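Local coordinates for protein molybdopterin adenylyltransferase (Helicobacter pylori, PDB 4XCW) that probably transfers the AMP moiety of ATP to molybdopterin, activating the pterin for metal insertion in molybdenum cofactor biosynthesis, at residues T5-V10 with P41-Y46; L11-R16 with V49-D54; I30-S35 with S140-L145; D54-S59 with D84-A89; S119-G124 with N133-P138. One frame throughout, in Å; residues are numbered along the deposited sequence. Where two conformers were deposited one is given.

Contact 1: T5-V10 with P41-Y46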
# COMPACT_ATOMS: atom_id res chain seq x y z
N THR B 5 -20.09 21.49 -17.02
CA THR B 5 -18.72 21.97 -16.99
C THR B 5 -17.94 21.22 -15.93
O THR B 5 -18.40 21.07 -14.79
CB THR B 5 -18.65 23.48 -16.70
OG1 THR B 5 -19.41 24.18 -17.69
CG2 THR B 5 -17.20 23.96 -16.73
N ILE B 6 -16.77 20.72 -16.30
CA ILE B 6 -15.90 20.05 -15.35
C ILE B 6 -14.83 21.03 -14.91
O ILE B 6 -14.11 21.58 -15.75
CB ILE B 6 -15.27 18.78 -15.93
CG1 ILE B 6 -16.36 17.83 -16.43
CG2 ILE B 6 -14.39 18.09 -14.88
CD1 ILE B 6 -17.33 17.37 -15.36
N HIS B 7 -14.74 21.27 -13.61
CA HIS B 7 -13.70 22.12 -13.07
C HIS B 7 -12.52 21.27 -12.62
O HIS B 7 -12.68 20.29 -11.89
CB HIS B 7 -14.25 22.97 -11.92
CG HIS B 7 -15.19 24.03 -12.37
ND1 HIS B 7 -14.78 25.30 -12.71
CD2 HIS B 7 -16.53 24.01 -12.57
CE1 HIS B 7 -15.82 26.02 -13.08
NE2 HIS B 7 -16.90 25.26 -13.00
N ILE B 8 -11.34 21.64 -13.09
CA ILE B 8 -10.14 20.85 -12.85
C ILE B 8 -9.02 21.69 -12.25
O ILE B 8 -8.63 22.70 -12.83
CB ILE B 8 -9.64 20.20 -14.15
CG1 ILE B 8 -10.70 19.24 -14.70
CG2 ILE B 8 -8.34 19.44 -13.90
CD1 ILE B 8 -10.27 18.51 -15.94
N GLY B 9 -8.53 21.27 -11.09
CA GLY B 9 -7.41 21.94 -10.46
C GLY B 9 -6.09 21.36 -10.92
O GLY B 9 -5.95 20.15 -11.05
N VAL B 10 -5.13 22.23 -11.20
CA VAL B 10 -3.79 21.80 -11.58
C VAL B 10 -2.80 22.53 -10.68
O VAL B 10 -2.63 23.74 -10.78
CB VAL B 10 -3.48 22.09 -13.05
CG1 VAL B 10 -2.11 21.51 -13.44
CG2 VAL B 10 -4.57 21.52 -13.94
N PRO B 41 -17.21 20.90 -21.55
CA PRO B 41 -16.51 22.18 -21.39
C PRO B 41 -15.65 22.12 -20.14
O PRO B 41 -16.12 21.69 -19.08
CB PRO B 41 -17.64 23.20 -21.26
CG PRO B 41 -18.88 22.40 -21.00
CD PRO B 41 -18.67 21.07 -21.64
N LEU B 42 -14.38 22.51 -20.26
CA LEU B 42 -13.46 22.40 -19.14
C LEU B 42 -13.02 23.77 -18.65
O LEU B 42 -12.80 24.69 -19.45
CB LEU B 42 -12.25 21.56 -19.53
CG LEU B 42 -12.54 20.16 -20.06
CD1 LEU B 42 -11.26 19.46 -20.46
CD2 LEU B 42 -13.31 19.36 -19.03
N GLU B 43 -12.89 23.90 -17.34
CA GLU B 43 -12.29 25.10 -16.76
C GLU B 43 -11.14 24.67 -15.86
O GLU B 43 -11.34 23.91 -14.91
CB GLU B 43 -13.32 25.92 -15.98
CG GLU B 43 -14.44 26.48 -16.86
CD GLU B 43 -15.18 27.64 -16.22
OE1 GLU B 43 -14.71 28.15 -15.18
OE2 GLU B 43 -16.23 28.05 -16.77
N PHE B 44 -9.94 25.14 -16.19
CA PHE B 44 -8.75 24.75 -15.45
C PHE B 44 -8.35 25.81 -14.43
O PHE B 44 -8.33 27.00 -14.72
CB PHE B 44 -7.59 24.50 -16.42
CG PHE B 44 -7.73 23.22 -17.20
CD1 PHE B 44 -7.41 22.01 -16.63
CD2 PHE B 44 -8.18 23.24 -18.52
CE1 PHE B 44 -7.53 20.83 -17.35
CE2 PHE B 44 -8.30 22.07 -19.24
CZ PHE B 44 -7.97 20.87 -18.65
N HIS B 45 -8.03 25.35 -13.22
CA HIS B 45 -7.59 26.22 -12.15
C HIS B 45 -6.14 25.90 -11.81
O HIS B 45 -5.88 24.98 -11.05
CB HIS B 45 -8.48 26.07 -10.92
CG HIS B 45 -9.92 26.35 -11.19
ND1 HIS B 45 -10.45 27.62 -11.13
CD2 HIS B 45 -10.94 25.54 -11.54
CE1 HIS B 45 -11.74 27.57 -11.42
NE2 HIS B 45 -12.06 26.32 -11.67
N TYR B 46 -5.22 26.67 -12.38
CA TYR B 46 -3.80 26.36 -12.29
C TYR B 46 -3.10 27.28 -11.30
O TYR B 46 -3.32 28.48 -11.29
CB TYR B 46 -3.15 26.48 -13.67
CG TYR B 46 -1.64 26.36 -13.67
CD1 TYR B 46 -1.02 25.13 -13.46
CD2 TYR B 46 -0.83 27.47 -13.89
CE1 TYR B 46 0.36 25.01 -13.47
CE2 TYR B 46 0.55 27.36 -13.90
CZ TYR B 46 1.14 26.12 -13.69
OH TYR B 46 2.51 26.00 -13.70

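Contact 2: L11-R16 with V49-D54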
# COMPACT_ATOMS: atom_id res chain seq x y z
N LEU B 11 -2.17 21.78 -9.78
CA LEU B 11 -1.27 22.35 -8.80
C LEU B 11 0.17 21.95 -9.05
O LEU B 11 0.53 20.79 -8.90
CB LEU B 11 -1.70 21.92 -7.40
CG LEU B 11 -0.93 22.59 -6.26
CD1 LEU B 11 -1.01 24.08 -6.46
CD2 LEU B 11 -1.49 22.18 -4.91
N SER B 12 1.01 22.91 -9.43
CA SER B 12 2.43 22.64 -9.60
C SER B 12 3.18 23.03 -8.33
O SER B 12 3.19 24.19 -7.94
CB SER B 12 3.00 23.40 -10.80
OG SER B 12 4.41 23.25 -10.86
N ALA B 13 3.80 22.04 -7.69
CA ALA B 13 4.60 22.27 -6.50
C ALA B 13 6.04 22.49 -6.93
O ALA B 13 6.66 21.59 -7.49
CB ALA B 13 4.50 21.11 -5.53
N SER B 14 6.57 23.67 -6.65
CA SER B 14 7.89 24.04 -7.15
C SER B 14 8.47 25.23 -6.40
O SER B 14 7.77 26.20 -6.13
CB SER B 14 7.82 24.35 -8.65
OG SER B 14 9.04 24.87 -9.13
N ASP B 15 9.76 25.15 -6.08
CA ASP B 15 10.45 26.27 -5.44
C ASP B 15 10.93 27.28 -6.47
O ASP B 15 11.48 28.32 -6.12
CB ASP B 15 11.62 25.77 -4.59
CG ASP B 15 11.17 25.06 -3.32
OD1 ASP B 15 10.09 25.41 -2.80
OD2 ASP B 15 11.91 24.18 -2.83
N ARG B 16 10.72 26.95 -7.75
CA ARG B 16 11.14 27.78 -8.88
C ARG B 16 12.62 28.13 -8.83
O ARG B 16 13.01 29.28 -9.04
CB ARG B 16 10.30 29.06 -8.94
CG ARG B 16 9.04 28.92 -9.77
CD ARG B 16 7.93 29.83 -9.26
NE ARG B 16 7.45 29.40 -7.95
CZ ARG B 16 7.52 30.14 -6.85
NH1 ARG B 16 8.06 31.35 -6.89
NH2 ARG B 16 7.05 29.67 -5.70
N VAL B 49 2.82 26.56 -6.61
CA VAL B 49 2.97 26.72 -5.17
C VAL B 49 4.32 26.20 -4.69
O VAL B 49 4.80 25.16 -5.16
CB VAL B 49 1.82 25.99 -4.42
CG1 VAL B 49 2.04 26.00 -2.92
CG2 VAL B 49 0.50 26.66 -4.76
N ALA B 50 4.96 26.94 -3.79
CA ALA B 50 6.24 26.54 -3.23
C ALA B 50 6.14 25.21 -2.48
O ALA B 50 5.06 24.80 -2.06
CB ALA B 50 6.78 27.62 -2.31
N ASP B 51 7.28 24.54 -2.31
CA ASP B 51 7.31 23.26 -1.60
C ASP B 51 7.15 23.45 -0.09
O ASP B 51 7.98 22.97 0.69
CB ASP B 51 8.62 22.52 -1.88
CG ASP B 51 8.63 21.82 -3.22
OD1 ASP B 51 7.63 21.14 -3.54
OD2 ASP B 51 9.63 21.95 -3.95
N GLU B 52 6.10 24.16 0.30
CA GLU B 52 5.78 24.35 1.72
C GLU B 52 4.46 23.67 2.00
O GLU B 52 3.47 23.92 1.31
CB GLU B 52 5.71 25.84 2.08
CG GLU B 52 6.91 26.66 1.66
CD GLU B 52 8.15 26.36 2.48
OE1 GLU B 52 8.01 25.77 3.58
OE2 GLU B 52 9.26 26.71 2.04
N ARG B 53 4.44 22.79 3.00
CA ARG B 53 3.28 21.94 3.23
C ARG B 53 1.98 22.73 3.40
O ARG B 53 0.98 22.42 2.75
CB ARG B 53 3.50 21.04 4.45
CG ARG B 53 2.39 20.00 4.63
CD ARG B 53 2.58 19.19 5.90
NE ARG B 53 2.68 20.04 7.08
CZ ARG B 53 1.65 20.36 7.86
NH1 ARG B 53 0.44 19.91 7.59
NH2 ARG B 53 1.84 21.15 8.91
N ASP B 54 1.99 23.73 4.27
CA ASP B 54 0.74 24.44 4.55
C ASP B 54 0.23 25.17 3.31
O ASP B 54 -0.98 25.25 3.09
CB ASP B 54 0.91 25.43 5.71
CG ASP B 54 -0.43 25.96 6.20
OD1 ASP B 54 -1.35 25.14 6.43
OD2 ASP B 54 -0.56 27.19 6.33
O HOH W 1 8.65 20.05 -6.30

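Contact 3: I30-S35 with S140-L145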
# COMPACT_ATOMS: atom_id res chain seq x y z
N ILE B 30 -0.56 18.33 -18.66
CA ILE B 30 -1.76 17.94 -17.93
C ILE B 30 -3.02 18.46 -18.62
O ILE B 30 -3.97 17.70 -18.84
CB ILE B 30 -1.72 18.44 -16.47
CG1 ILE B 30 -0.67 17.66 -15.68
CG2 ILE B 30 -3.07 18.29 -15.81
CD1 ILE B 30 -0.49 18.12 -14.25
N GLN B 31 -3.03 19.74 -18.98
CA GLN B 31 -4.20 20.33 -19.64
C GLN B 31 -4.43 19.74 -21.02
O GLN B 31 -5.58 19.52 -21.41
CB GLN B 31 -4.05 21.85 -19.73
CG GLN B 31 -4.03 22.52 -18.37
CD GLN B 31 -4.39 23.99 -18.44
OE1 GLN B 31 -4.93 24.47 -19.44
NE2 GLN B 31 -4.10 24.71 -17.37
N GLU B 32 -3.36 19.49 -21.76
CA GLU B 32 -3.47 18.88 -23.09
C GLU B 32 -4.16 17.51 -23.02
O GLU B 32 -5.09 17.24 -23.76
CB GLU B 32 -2.10 18.72 -23.74
CG GLU B 32 -1.53 20.00 -24.33
CD GLU B 32 -0.21 19.76 -25.04
OE1 GLU B 32 0.26 18.60 -25.05
OE2 GLU B 32 0.35 20.73 -25.60
N VAL B 33 -3.68 16.66 -22.12
CA VAL B 33 -4.20 15.31 -21.99
C VAL B 33 -5.66 15.29 -21.54
O VAL B 33 -6.49 14.59 -22.13
CB VAL B 33 -3.37 14.48 -20.99
CG1 VAL B 33 -4.03 13.14 -20.73
CG2 VAL B 33 -1.96 14.28 -21.52
N LEU B 34 -5.97 16.04 -20.49
CA LEU B 34 -7.33 16.05 -19.98
C LEU B 34 -8.29 16.66 -20.99
O LEU B 34 -9.45 16.25 -21.08
CB LEU B 34 -7.38 16.79 -18.64
CG LEU B 34 -6.68 16.01 -17.53
CD1 LEU B 34 -6.61 16.80 -16.24
CD2 LEU B 34 -7.36 14.66 -17.30
N SER B 35 -7.80 17.62 -21.78
CA SER B 35 -8.62 18.23 -22.82
C SER B 35 -8.99 17.24 -23.92
O SER B 35 -10.06 17.34 -24.52
CB SER B 35 -7.91 19.43 -23.44
OG SER B 35 -7.83 20.51 -22.53
N SER B 140 5.98 11.14 -18.55
CA SER B 140 5.51 10.38 -17.39
C SER B 140 4.06 10.72 -17.04
O SER B 140 3.27 9.84 -16.66
CB SER B 140 6.41 10.62 -16.18
OG SER B 140 7.75 10.25 -16.46
N ILE B 141 3.72 12.00 -17.13
CA ILE B 141 2.36 12.44 -16.86
C ILE B 141 1.37 11.78 -17.82
O ILE B 141 0.32 11.29 -17.40
CB ILE B 141 2.24 13.98 -16.95
CG1 ILE B 141 2.89 14.62 -15.72
CG2 ILE B 141 0.77 14.40 -17.06
CD1 ILE B 141 3.17 16.12 -15.86
N ARG B 142 1.72 11.72 -19.10
CA ARG B 142 0.83 11.12 -20.09
C ARG B 142 0.58 9.65 -19.81
O ARG B 142 -0.56 9.19 -19.82
CB ARG B 142 1.39 11.30 -21.50
CG ARG B 142 1.25 12.71 -22.02
CD ARG B 142 1.55 12.80 -23.51
NE ARG B 142 1.14 14.09 -24.04
CZ ARG B 142 1.92 15.16 -24.09
NH1 ARG B 142 3.17 15.10 -23.64
NH2 ARG B 142 1.46 16.30 -24.59
N GLU B 143 1.66 8.90 -19.56
CA GLU B 143 1.55 7.48 -19.27
C GLU B 143 0.74 7.23 -18.01
O GLU B 143 -0.06 6.30 -17.94
CB GLU B 143 2.95 6.86 -19.14
CG GLU B 143 3.72 6.86 -20.44
CD GLU B 143 5.22 6.76 -20.24
OE1 GLU B 143 5.71 7.17 -19.17
OE2 GLU B 143 5.91 6.28 -21.16
N CYS B 144 0.94 8.08 -17.01
CA CYS B 144 0.22 7.97 -15.75
C CYS B 144 -1.28 8.21 -15.94
O CYS B 144 -2.10 7.41 -15.48
CB CYS B 144 0.80 8.95 -14.73
SG CYS B 144 0.00 8.91 -13.12
N LEU B 145 -1.63 9.29 -16.62
CA LEU B 145 -3.04 9.63 -16.83
C LEU B 145 -3.72 8.57 -17.70
O LEU B 145 -4.87 8.22 -17.47
CB LEU B 145 -3.17 11.02 -17.47
CG LEU B 145 -3.03 12.19 -16.49
CD1 LEU B 145 -2.93 13.51 -17.23
CD2 LEU B 145 -4.19 12.20 -15.50

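Contact 4: D54-S59 with D84-A89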
# COMPACT_ATOMS: atom_id res chain seq x y z
N ASP B 54 1.99 23.73 4.27
CA ASP B 54 0.74 24.44 4.55
C ASP B 54 0.23 25.17 3.31
O ASP B 54 -0.98 25.25 3.09
CB ASP B 54 0.91 25.43 5.71
CG ASP B 54 -0.43 25.96 6.20
OD1 ASP B 54 -1.35 25.14 6.43
OD2 ASP B 54 -0.56 27.19 6.33
N LEU B 55 1.14 25.68 2.49
CA LEU B 55 0.75 26.37 1.27
C LEU B 55 0.11 25.41 0.27
O LEU B 55 -0.88 25.74 -0.39
CB LEU B 55 1.96 27.06 0.63
CG LEU B 55 2.38 28.38 1.26
CD1 LEU B 55 3.55 28.99 0.49
CD2 LEU B 55 1.20 29.33 1.31
N ILE B 56 0.66 24.21 0.17
CA ILE B 56 0.07 23.21 -0.72
C ILE B 56 -1.30 22.77 -0.21
O ILE B 56 -2.25 22.62 -0.98
CB ILE B 56 0.99 22.01 -0.89
CG1 ILE B 56 2.30 22.46 -1.53
CG2 ILE B 56 0.31 20.92 -1.73
CD1 ILE B 56 3.12 21.34 -2.14
N GLU B 57 -1.42 22.58 1.10
CA GLU B 57 -2.71 22.23 1.69
C GLU B 57 -3.75 23.30 1.39
O GLU B 57 -4.85 23.00 0.94
CB GLU B 57 -2.60 22.03 3.20
CG GLU B 57 -1.74 20.85 3.62
CD GLU B 57 -1.68 20.69 5.12
OE1 GLU B 57 -2.52 21.29 5.82
OE2 GLU B 57 -0.80 19.94 5.60
N LYS B 58 -3.39 24.55 1.64
CA LYS B 58 -4.29 25.67 1.40
C LYS B 58 -4.74 25.74 -0.06
O LYS B 58 -5.89 26.03 -0.34
CB LYS B 58 -3.63 26.98 1.81
CG LYS B 58 -3.60 27.20 3.30
CD LYS B 58 -2.93 28.53 3.64
CE LYS B 58 -3.04 28.85 5.12
NZ LYS B 58 -2.31 30.10 5.46
N SER B 59 -3.81 25.49 -0.98
CA SER B 59 -4.12 25.52 -2.41
C SER B 59 -5.08 24.41 -2.79
O SER B 59 -6.06 24.63 -3.49
CB SER B 59 -2.84 25.42 -3.23
OG SER B 59 -3.12 25.47 -4.62
N ASP B 84 10.03 17.01 -0.71
CA ASP B 84 8.94 16.37 -1.45
C ASP B 84 7.75 16.12 -0.51
O ASP B 84 7.57 15.01 -0.00
CB ASP B 84 9.40 15.05 -2.08
CG ASP B 84 10.40 15.25 -3.19
OD1 ASP B 84 10.71 16.40 -3.53
OD2 ASP B 84 10.88 14.24 -3.75
N ILE B 85 6.95 17.16 -0.28
CA ILE B 85 5.91 17.08 0.74
C ILE B 85 4.50 17.10 0.17
O ILE B 85 3.52 17.26 0.91
CB ILE B 85 6.09 18.23 1.76
CG1 ILE B 85 6.32 19.56 1.04
CG2 ILE B 85 7.27 17.95 2.66
CD1 ILE B 85 5.08 20.25 0.59
N THR B 86 4.38 16.93 -1.14
CA THR B 86 3.07 16.94 -1.78
C THR B 86 2.15 15.78 -1.33
O THR B 86 0.97 16.03 -1.06
CB THR B 86 3.22 16.91 -3.32
OG1 THR B 86 3.98 18.06 -3.72
CG2 THR B 86 1.86 16.95 -4.00
N PRO B 87 2.66 14.54 -1.21
CA PRO B 87 1.76 13.50 -0.71
C PRO B 87 1.29 13.75 0.73
O PRO B 87 0.13 13.48 1.03
CB PRO B 87 2.61 12.22 -0.78
CG PRO B 87 3.65 12.51 -1.83
CD PRO B 87 3.96 13.97 -1.65
N GLU B 88 2.16 14.24 1.60
CA GLU B 88 1.76 14.58 2.97
C GLU B 88 0.63 15.61 3.01
O GLU B 88 -0.31 15.50 3.79
CB GLU B 88 2.93 15.13 3.78
CG GLU B 88 3.90 14.07 4.25
CD GLU B 88 5.08 13.88 3.31
OE1 GLU B 88 4.91 14.01 2.08
OE2 GLU B 88 6.18 13.59 3.82
N ALA B 89 0.75 16.64 2.17
CA ALA B 89 -0.26 17.68 2.11
C ALA B 89 -1.56 17.10 1.57
O ALA B 89 -2.64 17.44 2.04
CB ALA B 89 0.21 18.83 1.24

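Contact 5: S119-G124 with N133-P138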
# COMPACT_ATOMS: atom_id res chain seq x y z
N SER B 119 8.41 6.35 -5.50
CA SER B 119 7.36 7.36 -5.59
C SER B 119 6.32 7.23 -4.49
O SER B 119 5.85 6.13 -4.18
CB SER B 119 6.67 7.28 -6.95
OG SER B 119 5.61 8.21 -7.03
N ARG B 120 5.95 8.37 -3.90
CA ARG B 120 4.90 8.41 -2.90
C ARG B 120 3.62 9.05 -3.44
O ARG B 120 2.76 9.43 -2.65
CB ARG B 120 5.38 9.18 -1.66
CG ARG B 120 6.42 8.42 -0.84
CD ARG B 120 7.17 9.33 0.13
NE ARG B 120 6.30 10.32 0.76
CZ ARG B 120 5.50 10.08 1.78
NH1 ARG B 120 5.42 8.86 2.30
NH2 ARG B 120 4.75 11.05 2.28
N GLN B 121 3.49 9.15 -4.76
CA GLN B 121 2.27 9.67 -5.38
C GLN B 121 1.06 8.91 -4.88
O GLN B 121 1.08 7.68 -4.84
CB GLN B 121 2.31 9.57 -6.91
CG GLN B 121 3.26 10.53 -7.59
CD GLN B 121 3.55 10.12 -9.02
OE1 GLN B 121 4.70 10.12 -9.45
NE2 GLN B 121 2.50 9.78 -9.77
N SER B 122 0.02 9.64 -4.50
CA SER B 122 -1.18 9.02 -3.96
C SER B 122 -2.44 9.67 -4.53
O SER B 122 -2.36 10.54 -5.40
CB SER B 122 -1.19 9.12 -2.44
OG SER B 122 -1.11 10.48 -2.03
N ALA B 123 -3.59 9.24 -4.04
CA ALA B 123 -4.85 9.85 -4.42
C ALA B 123 -5.83 9.71 -3.28
O ALA B 123 -5.73 8.78 -2.48
CB ALA B 123 -5.39 9.22 -5.68
N GLY B 124 -6.77 10.64 -3.19
CA GLY B 124 -7.76 10.61 -2.13
C GLY B 124 -8.96 11.46 -2.44
O GLY B 124 -9.00 12.18 -3.44
N ASN B 133 -1.97 12.77 -7.18
CA ASN B 133 -0.61 13.24 -7.42
C ASN B 133 -0.04 12.63 -8.70
O ASN B 133 0.03 11.41 -8.81
CB ASN B 133 0.33 12.88 -6.27
CG ASN B 133 -0.24 13.22 -4.91
OD1 ASN B 133 -0.13 12.44 -3.97
ND2 ASN B 133 -0.83 14.41 -4.78
N LEU B 134 0.39 13.46 -9.65
CA LEU B 134 0.93 12.99 -10.92
C LEU B 134 2.46 13.13 -10.93
O LEU B 134 3.01 13.75 -10.03
CB LEU B 134 0.32 13.77 -12.09
CG LEU B 134 -1.19 13.70 -12.25
CD1 LEU B 134 -1.61 14.49 -13.49
CD2 LEU B 134 -1.65 12.24 -12.33
N PRO B 135 3.15 12.55 -11.94
CA PRO B 135 4.60 12.72 -11.99
C PRO B 135 5.00 14.14 -12.40
O PRO B 135 4.13 15.01 -12.53
CB PRO B 135 5.05 11.72 -13.06
CG PRO B 135 3.91 10.77 -13.22
CD PRO B 135 2.69 11.59 -12.96
N GLY B 136 6.30 14.35 -12.60
CA GLY B 136 6.81 15.66 -12.94
C GLY B 136 7.07 15.89 -14.42
O GLY B 136 6.97 17.02 -14.90
N LYS B 137 7.39 14.83 -15.15
CA LYS B 137 7.78 14.97 -16.55
C LYS B 137 6.60 14.70 -17.48
O LYS B 137 5.82 13.77 -17.24
CB LYS B 137 8.94 14.03 -16.87
CG LYS B 137 10.26 14.48 -16.25
CD LYS B 137 11.19 13.32 -15.92
CE LYS B 137 11.74 12.67 -17.17
NZ LYS B 137 12.85 11.73 -16.84
N PRO B 138 6.45 15.53 -18.53
CA PRO B 138 5.32 15.41 -19.47
C PRO B 138 5.08 13.99 -19.97
O PRO B 138 3.93 13.56 -19.96
CB PRO B 138 5.75 16.33 -20.61
CG PRO B 138 6.53 17.40 -19.93
CD PRO B 138 7.28 16.71 -18.81

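Contact 1: T5-V10 with P41-Y46
Ile6, Ile8 and Val10 pair in parallel register with Leu42, Phe44 and Tyr46. Five backbone hydrogen bonds join the strands, from Ile6 N to Pro41 O at the start to Val10 N to His45 O at the end. The shortest runs from His45 N to Ile8 O, 2.7 Å. As usual between parallel strands, alpha hydrogens also lean on carbonyls, Tyr46 CA lying 3.2 Å from Val10 O.

Apolar packing fills the face carrying the isoleucines. Phe44 and Ile8 lie side by side, pointing the same way, with Phe44 CD1 3.8 Å from Ile8 CB. Val10 CG2 reaches the same ring atom, while Val10 CG1 meets Tyr46 CD1 at 3.8 Å. Branched and aromatic residues suit this strand face, which a helix covers.

Polar groups occupy the other face. His7 CG stands anti to the carbonyl carbon (chi1 -70°), and the ring beyond reaches His45. His7 ND1 and His45 NE2 share a hydrogen bond of 3.1 Å, either nitrogen being a possible donor; the rings meet rim to rim with planes 25° apart. Glu43 runs beside His7, its OE1 3.2 Å from His7 CE1, where a carboxylate would probably stabilise positive charge on the imidazole.

Helix 25-37 is the crossover of this beta-alpha-beta unit: its Leu34 and Ile30 pack on Ile8 and Val10. Strand 71-75 flanks strand 6-13, bonding to Gly9, and Tyr67 stacks on His45.

Contact 2: L11-R16 with V49-D54
Leu11 and Val49 touch through single methyls, Leu11 CD1 and Val49 CG2 in the conformer given. The leucine has CG anti to its backbone N, and CD1 is the branch that meets the valine as the two side chains cross. Branched apolar residues fit here, since helix 53-66 packs over both.

Asp15 carries the polar part. Its CG stands anti to the carbonyl carbon (chi1 -73°), and OD1 accepts from Asp51 N at 3.0 Å on the syn side, 35° out of the carboxylate plane. The Asp51 carboxylate crosses that of Asp15 with planes 83° apart, bringing the two OD2 atoms to 3.4 Å. Such a pair of like charges would be costly alone; Arg83 forms a salt bridge with Asp15 OD2 and probably eases the repulsion. A water lies between Ala13 O and Asp51 OD1, within hydrogen-bonding distance of both.

In the backbone the strands finish their pairing, with Val49 N bonded to Ser12 O at 2.7 Å and Ser14 N to Val49 O at 2.8 Å. Ser14 OG accepts from Arg16 N, 3.0 Å, and is also bonded to Glu23.

The arrangement is that of adjacent parallel strands in an alpha/beta fold, ending together at their C-terminal edge: strand 6-13 leads into an ST turn, and strand 42-49 leads through an inverse gamma turn at Asp51 into helix 53-66.

Contact 3: I30-S35 with S140-L145
Glu32 OE1 and Arg142 NH2 form a short salt bridge of 2.6 Å between two helices. The carboxylate oxygen lies at the edge of the guanidinium, near its plane, although the two flat groups are turned 48° apart. Arg142 runs extended from CG to NE, and Glu32 is extended beyond CG, so these long residues can span the gap between axes 10.0 Å apart. Both are exposed, a fitting place for charge above an apolar interface.

Beneath the bridge, Val33 is the central contact. Its CG2 rests 3.6 Å from Arg142 CG, using the aliphatic part of the arginine as a hydrocarbon surface. With CG1 anti to the backbone N (chi1 173°), the valine turns this second methyl to Leu145 CD1, 3.7 Å away. A short beta-branched side chain thus touches two neighbours one helical turn apart.

Ile30 and Ile141 cross at about a right angle, CG1 of the former meeting CG2 of the latter at 3.8 Å. Leu34 CD2 reaches Leu145 CD2 more distantly, at 4.4 Å. These residues are buried, as their branched hydrocarbon chains suit.

The helices run roughly parallel, at 31°, and lie on one face of the central sheet. Ile30 packs on Val73 and Leu134, Leu145 on Leu134, and Ile141 on Thr75, while Leu34 and Ser35 rest against Phe44 of strand 42-49.

Contact 4: D54-S59 with D84-A89
Helix 54-59 passes the N-terminal turn of helix 86-89, with Glu57 and Ala89 closest in backbone, their CA atoms 5.2 Å apart. This is helix-on-helix packing within the alpha/beta fold, on the face of the sheet that carries Leu11 and Ala13.

Ile56 carries the contact with its two branches. Its CG1 is anti to the carbonyl carbon (chi1 -62°), and the CD1 methyl beyond it meets Ile85 CD1 at 3.5 Å as the side chains cross. The same methyl lies 3.7 Å from Thr86 OG1, whose polar need is met by Gly76 O. The other branch, Ile56 CG2, sits 3.6 Å from Ala89 CB. A beta-branched residue suits this position because one side chain can engage both the start of the second helix and its next turn. It also packs on Leu11, Ala13 and Val49 of the sheet.

Ile85, at the N-cap position, holds CG1 between its backbone N and carbonyl carbon (chi1 46°), and from there its CD1 extends to Ile56 CD1. Thr86 begins the helix with its hydroxyl turned to the loop at Gly76. Ala89 is small enough for the neighbouring helix to come close.

Glu57 contributes its CG methylene to this contact, while its OE2 is engaged in a salt bridge with Arg53 NH1. Alongside Ile56 CG2, the other close neighbour of the Ala89 methyl is the methylene Glu57 CG, 3.7 Å from Ala89 CB.

Contact 5: S119-G124 with N133-P138
Ser122 and Asn133 are joined by three hydrogen bonds. In the backbone pairing, Asn133 N donates to Ser122 O almost straight (2.9 Å). Asn133 OD1 accepts from Ser122 N at 2.9 Å and, in the conformer given, also from Ser122 OG at 2.9 Å, both reaching it from the same face of its plane. This OG lies between its backbone N and carbonyl carbon (chi1 58°), a place a small hydroxyl tolerates well. Asparagine fits the opposite position: its oxygen takes these donors while ND2 gives to Thr74 and Thr90, so both ends of the buried amide are satisfied, and the bonds from Ser122 N and to the threonines fix its rotation.

Gln121 adds a looser polar link. Its side chain and that of Asn133 slide past each other in opposite directions, amide planes 77° apart. Gln121 NE2 donates to Asn133 O at 3.1 Å, bent to 136° and from above the carbonyl plane.

Van der Waals contacts accompany it. Gln121 CB lies 3.9 Å from Asn133 CB, and NE2 is 3.7 Å from Pro135 CD, the proline giving a rigid surface to the amide.

These residues lie at the open end of the hairpin of strands 123-126 and 129-134. Leu134 and Pro135 face helix 138-148, Thr86 of helix 86-93 touches Asn133, and Gln121 packs on Met105 of helix 99-110. Arg120 bonds to Met97 of the second subunit.

Overall arrangement
From the N terminus, strand 6-13 pairs twice with strand 42-49: contact 1 closes the beta-alpha-beta unit around helix 25-37, and contact 2 ends the pairing farther on; their segments alternate along the chain, so the two loops cross. The chain then enters helix 53-66, where contact 4, sharing Asp54 with contact 2, ties it to helix 86-93. Contact 5 follows in series, closing the short hairpin loop, and meets contact 4 through the Glu88–Arg120 salt bridge. Contact 3, joining helix 25-37 to helix 138-148, spans the longest loop, enclosing contacts 4 and 5 and crossing 1 and 2. Contacts 3 and 4 lie on opposite sides of the chain's centre.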